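Local structure of sensor protein (Vibrio cholerae O1 biovar El Tor, 3MXQ) at residues I37-Y42 and I134-L139; S94-K99 and Q120-I125. The protein is probably a sensor histidine kinase, transferring phosphate from ATP to a protein histidine, with this piece being its PAS sensor region. All blocks are in the same frame, centred on the assembly; numbering follows the deposited sequence.

Contact 1. Residues I37-Y42 and I134-L139; sequences IVRNDY and IEHVCL
Val38 and Val137 face one another as a hydrogen-bonded pair of two antiparallel strands, and their side chains meet obliquely through CG2 of each, 3.8 Å apart. CG2 of Val38, set between the backbone N and the carbonyl carbon, is the branch turned to Val137. On this side of the sheet Leu139 adds its CD1 next to CG1 of Val38; Ile67 of helix 67-70 packs on Val38 and Leu139, and Leu86 of helix 75-88 on Val137. The opposite face carries Ile37 and Cys138. SG of Cys138, anti to the backbone N (chi1 -174°), meets CD1 of Ile37 at 3.7 Å, while CG2 of Ile37 lies against CB of His136. Leu22 of the second subunit also packs on Ile37.

Between the faces, Val38 N donates to Val137 O at 2.8 Å and Val137 N returns the bond to Val38 O at the same length. Where the strand 34-39 ends, Asn40 reaches across: its ND2 donates to Ile134 O at 3.2 Å, a little out of the plane of the Ile134 carbonyl and of the Asn40 amide. Within the type I turn from Arg39 to Tyr42, Arg39 grips Asp41 side-on, NE to OD2 and NH2 to OD1. The chemistry is therefore graded: apolar pairs occupy both faces of the paired strands, whereas amide and charged groups take over at the turn, where Arg39 is exposed and its charge is probably balanced by Asp41.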
loop_
_atom_site.group_PDB
_atom_site.type_symbol
_atom_site.label_atom_id
_atom_site.label_comp_id
_atom_site.label_asym_id
_atom_site.label_seq_id
_atom_site.Cartn_x
_atom_site.Cartn_y
_atom_site.Cartn_z
ATOM N N ILE A 37 4.160 11.947 14.626
ATOM C CA ILE A 37 5.290 12.867 14.484
ATOM C C ILE A 37 5.333 13.765 15.709
ATOM O O ILE A 37 4.308 14.327 16.117
ATOM C CB ILE A 37 5.214 13.805 13.223
ATOM C CG1 ILE A 37 4.715 13.089 11.965
ATOM C CG2 ILE A 37 6.569 14.492 12.964
ATOM C CD1 ILE A 37 5.656 12.053 11.401
ATOM N N VAL A 38 6.519 13.934 16.274
ATOM C CA VAL A 38 6.661 14.837 17.399
ATOM C C VAL A 38 7.702 15.902 17.160
ATOM O O VAL A 38 8.715 15.668 16.512
ATOM C CB VAL A 38 6.950 14.077 18.702
ATOM C CG1 VAL A 38 5.969 12.944 18.831
ATOM C CG2 VAL A 38 8.365 13.535 18.726
ATOM N N ARG A 39 7.427 17.086 17.681
ATOM C CA ARG A 39 8.374 18.176 17.679
ATOM C C ARG A 39 9.531 17.761 18.589
ATOM O O ARG A 39 9.441 16.733 19.271
ATOM C CB ARG A 39 7.674 19.415 18.213
ATOM C CG ARG A 39 7.968 20.681 17.454
ATOM C CD ARG A 39 6.866 21.717 17.669
ATOM N NE ARG A 39 6.762 22.192 19.051
ATOM C CZ ARG A 39 5.667 22.741 19.580
ATOM N NH1 ARG A 39 4.561 22.879 18.859
ATOM N NH2 ARG A 39 5.671 23.144 20.841
ATOM N N ASN A 40 10.625 18.516 18.603
ATOM C CA ASN A 40 11.767 18.107 19.424
ATOM C C ASN A 40 11.581 18.406 20.912
ATOM O O ASN A 40 12.433 18.066 21.731
ATOM C CB ASN A 40 13.104 18.642 18.878
ATOM C CG ASN A 40 13.167 20.169 18.812
ATOM O OD1 ASN A 40 12.336 20.883 19.382
ATOM N ND2 ASN A 40 14.171 20.672 18.107
ATOM N N ASP A 41 10.460 19.045 21.245
ATOM C CA ASP A 41 10.065 19.288 22.631
ATOM C C ASP A 41 8.932 18.340 23.022
ATOM O O ASP A 41 8.200 18.583 23.982
ATOM C CB ASP A 41 9.658 20.755 22.838
ATOM C CG ASP A 41 8.502 21.181 21.948
ATOM O OD1 ASP A 41 7.893 22.230 22.232
ATOM O OD2 ASP A 41 8.190 20.473 20.966
ATOM N N TYR A 42 8.803 17.264 22.251
ATOM C CA TYR A 42 7.909 16.137 22.536
ATOM C C TYR A 42 6.422 16.393 22.255
ATOM O O TYR A 42 5.572 15.532 22.490
ATOM C CB TYR A 42 8.170 15.572 23.942
ATOM C CG TYR A 42 9.648 15.439 24.238
ATOM C CD1 TYR A 42 10.429 14.453 23.624
ATOM C CD2 TYR A 42 10.274 16.319 25.114
ATOM C CE1 TYR A 42 11.799 14.352 23.891
ATOM C CE2 TYR A 42 11.630 16.229 25.384
ATOM C CZ TYR A 42 12.391 15.252 24.776
ATOM O OH TYR A 42 13.740 15.195 25.080
ATOM N N ILE A 134 17.514 18.942 13.617
ATOM C CA ILE A 134 16.434 17.976 13.780
ATOM C C ILE A 134 15.318 18.579 14.623
ATOM O O ILE A 134 15.450 18.743 15.831
ATOM C CB ILE A 134 16.921 16.650 14.384
ATOM C CG1 ILE A 134 17.955 16.009 13.470
ATOM C CG2 ILE A 134 15.767 15.688 14.545
ATOM C CD1 ILE A 134 18.682 14.841 14.095
ATOM N N GLU A 135 14.212 18.899 13.966
ATOM C CA GLU A 135 13.119 19.616 14.612
ATOM C C GLU A 135 11.888 18.743 14.867
ATOM O O GLU A 135 11.038 19.082 15.691
ATOM C CB GLU A 135 12.758 20.873 13.808
ATOM C CG GLU A 135 13.928 21.842 13.703
ATOM C CD GLU A 135 13.516 23.304 13.739
ATOM O OE1 GLU A 135 12.830 23.755 12.790
ATOM O OE2 GLU A 135 13.899 24.006 14.710
ATOM N N HIS A 136 11.798 17.629 14.148
ATOM C CA HIS A 136 10.773 16.642 14.419
ATOM C C HIS A 136 11.386 15.263 14.426
ATOM O O HIS A 136 12.424 15.039 13.794
ATOM C CB HIS A 136 9.684 16.676 13.354
ATOM C CG HIS A 136 9.067 18.019 13.168
ATOM N ND1 HIS A 136 9.595 18.964 12.319
ATOM C CD2 HIS A 136 7.967 18.579 13.722
ATOM C CE1 HIS A 136 8.845 20.052 12.356
ATOM N NE2 HIS A 136 7.849 19.843 13.197
ATOM N N VAL A 137 10.752 14.339 15.145
ATOM C CA VAL A 137 10.992 12.928 14.881
ATOM C C VAL A 137 9.696 12.164 14.606
ATOM O O VAL A 137 8.636 12.483 15.151
ATOM C CB VAL A 137 11.869 12.230 15.948
ATOM C CG1 VAL A 137 12.752 13.238 16.631
ATOM C CG2 VAL A 137 11.030 11.496 16.954
ATOM N N CYS A 138 9.817 11.174 13.728
ATOM C CA CYS A 138 8.755 10.266 13.382
ATOM C C CYS A 138 8.801 9.005 14.248
ATOM O O CYS A 138 9.869 8.459 14.504
ATOM C CB CYS A 138 8.939 9.890 11.928
ATOM S SG CYS A 138 7.631 8.891 11.240
ATOM N N LEU A 139 7.641 8.543 14.700
ATOM C CA LEU A 139 7.542 7.314 15.502
ATOM C C LEU A 139 6.543 6.370 14.865
ATOM O O LEU A 139 5.433 6.770 14.495
ATOM C CB LEU A 139 7.084 7.594 16.934
ATOM C CG LEU A 139 7.761 8.697 17.743
ATOM C CD1 LEU A 139 7.145 8.784 19.118
ATOM C CD2 LEU A 139 9.206 8.385 17.865
#

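Contact 2. Residues S94-K99 and Q120-I125; sequences SSWEQK and QNLEVI
Ser94 and Leu122 form a hydrogen-bonded antiparallel pair: Leu122 N donates to Ser94 O at 2.7 Å, and Ser94 N donates to Leu122 O at 3.0 Å. A third backbone bond, from Trp96 N to Gln120 O at 2.7 Å, carries the pairing just past the end of the strand 92-95. Between these bonds lies the non-hydrogen-bonded pair Ser95 and Asn121, where OD1 of Asn121 approaches CB of Ser95 at 3.3 Å. The hydroxyl of Ser94 turns to Lys81 of the helix 75-88.

Farther out, CG of Trp96 lies anti to the backbone N (chi1 -171°), and chi2 (-73°) sets the turn of the indole. Its benzo atoms CE3 and CZ3 meet CD2 of Leu122, each at 4.0 Å, the two side chains crossing obliquely. On one face of the ring stands OE1 of Gln120, offset toward the rim; that oxygen also bonds ND1 of His101, whose ring stacks on Trp96. Tyr77 meets the indole at an inclined angle. Antiparallel pairing of the outer strand 92-95 with its long neighbour, with Leu122 lying against Lys81 of helix 75-88, belongs to the five-stranded antiparallel sheet of the PAS fold, strand order 2-1-5-4-3.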
loop_
_atom_site.group_PDB
_atom_site.type_symbol
_atom_site.label_atom_id
_atom_site.label_comp_id
_atom_site.label_asym_id
_atom_site.label_seq_id
_atom_site.Cartn_x
_atom_site.Cartn_y
_atom_site.Cartn_z
ATOM N N SER A 94 13.994 -1.230 16.963
ATOM C CA SER A 94 14.107 -2.287 17.954
ATOM C C SER A 94 12.727 -2.692 18.434
ATOM O O SER A 94 11.757 -1.956 18.246
ATOM C CB SER A 94 14.924 -1.802 19.149
ATOM O OG SER A 94 14.263 -0.720 19.789
ATOM N N SER A 95 12.641 -3.859 19.063
ATOM C CA SER A 95 11.408 -4.271 19.697
ATOM C C SER A 95 11.166 -3.350 20.875
ATOM O O SER A 95 12.094 -2.705 21.356
ATOM C CB SER A 95 11.479 -5.731 20.139
ATOM O OG SER A 95 12.658 -5.996 20.872
ATOM N N TRP A 96 9.916 -3.252 21.311
ATOM C CA TRP A 96 9.593 -2.436 22.466
ATOM C C TRP A 96 10.039 -3.186 23.709
ATOM O O TRP A 96 9.473 -4.221 24.047
ATOM C CB TRP A 96 8.102 -2.131 22.509
ATOM C CG TRP A 96 7.750 -1.120 23.538
ATOM C CD1 TRP A 96 7.724 -1.304 24.884
ATOM C CD2 TRP A 96 7.368 0.233 23.310
ATOM N NE1 TRP A 96 7.360 -0.149 25.512
ATOM C CE2 TRP A 96 7.133 0.815 24.570
ATOM C CE3 TRP A 96 7.199 1.014 22.162
ATOM C CZ2 TRP A 96 6.734 2.144 24.721
ATOM C CZ3 TRP A 96 6.806 2.338 22.312
ATOM C CH2 TRP A 96 6.580 2.889 23.584
ATOM N N GLU A 97 11.052 -2.651 24.385
ATOM C CA GLU A 97 11.745 -3.375 25.459
ATOM C C GLU A 97 11.159 -3.195 26.854
ATOM O O GLU A 97 11.348 -4.060 27.711
ATOM C CB GLU A 97 13.225 -3.007 25.481
ATOM C CG GLU A 97 13.903 -3.088 24.113
ATOM C CD GLU A 97 15.162 -2.254 24.047
ATOM O OE1 GLU A 97 16.002 -2.379 24.976
ATOM O OE2 GLU A 97 15.312 -1.474 23.082
ATOM N N GLN A 98 10.462 -2.080 27.088
ATOM C CA GLN A 98 9.878 -1.799 28.406
ATOM C C GLN A 98 8.553 -2.536 28.619
ATOM O O GLN A 98 7.768 -2.685 27.682
ATOM C CB GLN A 98 9.698 -0.294 28.612
ATOM C CG GLN A 98 9.967 0.164 30.050
ATOM C CD GLN A 98 11.431 -0.009 30.473
ATOM O OE1 GLN A 98 12.353 0.375 29.750
ATOM N NE2 GLN A 98 11.641 -0.589 31.655
ATOM N N LYS A 99 8.322 -3.000 29.847
ATOM C CA LYS A 99 7.129 -3.797 30.189
ATOM C C LYS A 99 5.788 -3.110 29.892
ATOM O O LYS A 99 4.919 -3.746 29.288
ATOM C CB LYS A 99 7.181 -4.304 31.647
ATOM N N GLN A 120 5.682 -5.952 20.031
ATOM C CA GLN A 120 5.753 -4.716 19.269
ATOM C C GLN A 120 7.175 -4.306 18.933
ATOM O O GLN A 120 8.095 -4.514 19.717
ATOM C CB GLN A 120 5.082 -3.577 20.029
ATOM C CG GLN A 120 3.585 -3.739 20.169
ATOM C CD GLN A 120 2.918 -2.552 20.849
ATOM O OE1 GLN A 120 3.572 -1.725 21.504
ATOM N NE2 GLN A 120 1.601 -2.465 20.701
ATOM N N ASN A 121 7.333 -3.725 17.744
ATOM C CA ASN A 121 8.567 -3.074 17.338
ATOM C C ASN A 121 8.368 -1.563 17.269
ATOM O O ASN A 121 7.258 -1.077 17.002
ATOM C CB ASN A 121 9.047 -3.606 15.988
ATOM C CG ASN A 121 9.717 -4.962 16.091
ATOM O OD1 ASN A 121 10.456 -5.235 17.030
ATOM N ND2 ASN A 121 9.487 -5.810 15.097
ATOM N N LEU A 122 9.455 -0.836 17.521
ATOM C CA LEU A 122 9.454 0.626 17.532
ATOM C C LEU A 122 10.547 1.168 16.638
ATOM O O LEU A 122 11.704 0.728 16.703
ATOM C CB LEU A 122 9.649 1.150 18.955
ATOM C CG LEU A 122 9.948 2.636 19.114
ATOM C CD1 LEU A 122 8.776 3.484 18.732
ATOM C CD2 LEU A 122 10.322 2.917 20.549
ATOM N N GLU A 123 10.172 2.137 15.813
ATOM C CA GLU A 123 11.100 2.792 14.894
ATOM C C GLU A 123 11.053 4.279 15.164
ATOM O O GLU A 123 9.990 4.880 15.165
ATOM C CB GLU A 123 10.721 2.487 13.444
ATOM C CG GLU A 123 11.744 2.945 12.425
ATOM C CD GLU A 123 11.651 2.205 11.063
ATOM O OE1 GLU A 123 12.732 1.720 10.595
ATOM O OE2 GLU A 123 10.530 2.119 10.466
ATOM N N VAL A 124 12.213 4.856 15.439
ATOM C CA VAL A 124 12.352 6.300 15.626
ATOM C C VAL A 124 13.188 6.888 14.487
ATOM O O VAL A 124 14.330 6.472 14.267
ATOM C CB VAL A 124 13.002 6.617 16.983
ATOM C CG1 VAL A 124 13.009 8.110 17.218
ATOM C CG2 VAL A 124 12.233 5.928 18.107
ATOM N N ILE A 125 12.619 7.837 13.761
ATOM C CA ILE A 125 13.312 8.451 12.631
ATOM C C ILE A 125 13.365 9.968 12.791
ATOM O O ILE A 125 12.312 10.628 12.841
ATOM C CB ILE A 125 12.597 8.176 11.299
ATOM C CG1 ILE A 125 12.481 6.669 11.018
ATOM C CG2 ILE A 125 13.306 8.898 10.175
ATOM C CD1 ILE A 125 11.274 6.283 10.151
#

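Overall arrangement
From the N terminus the chain runs from the long helix 13-31 into the strand 34-39, the first half of contact 1. It then passes through the strand 44-47 and several helices to the strand 92-95, where contact 2 begins, and contact 2 closes a short loop, partly unmodelled, when the strand 118-128 returns. The next strand, 134-145, closes the far larger loop of contact 1, within which contact 2 is nested. The centres lie about 16 Å apart, yet the two contacts touch: Cys138 N probably bonds Ile125 O, and Val124 packs on Val137 and Leu139. Together they join four of the five strands, in the order 34-39, 134-145, 118-128, 92-95.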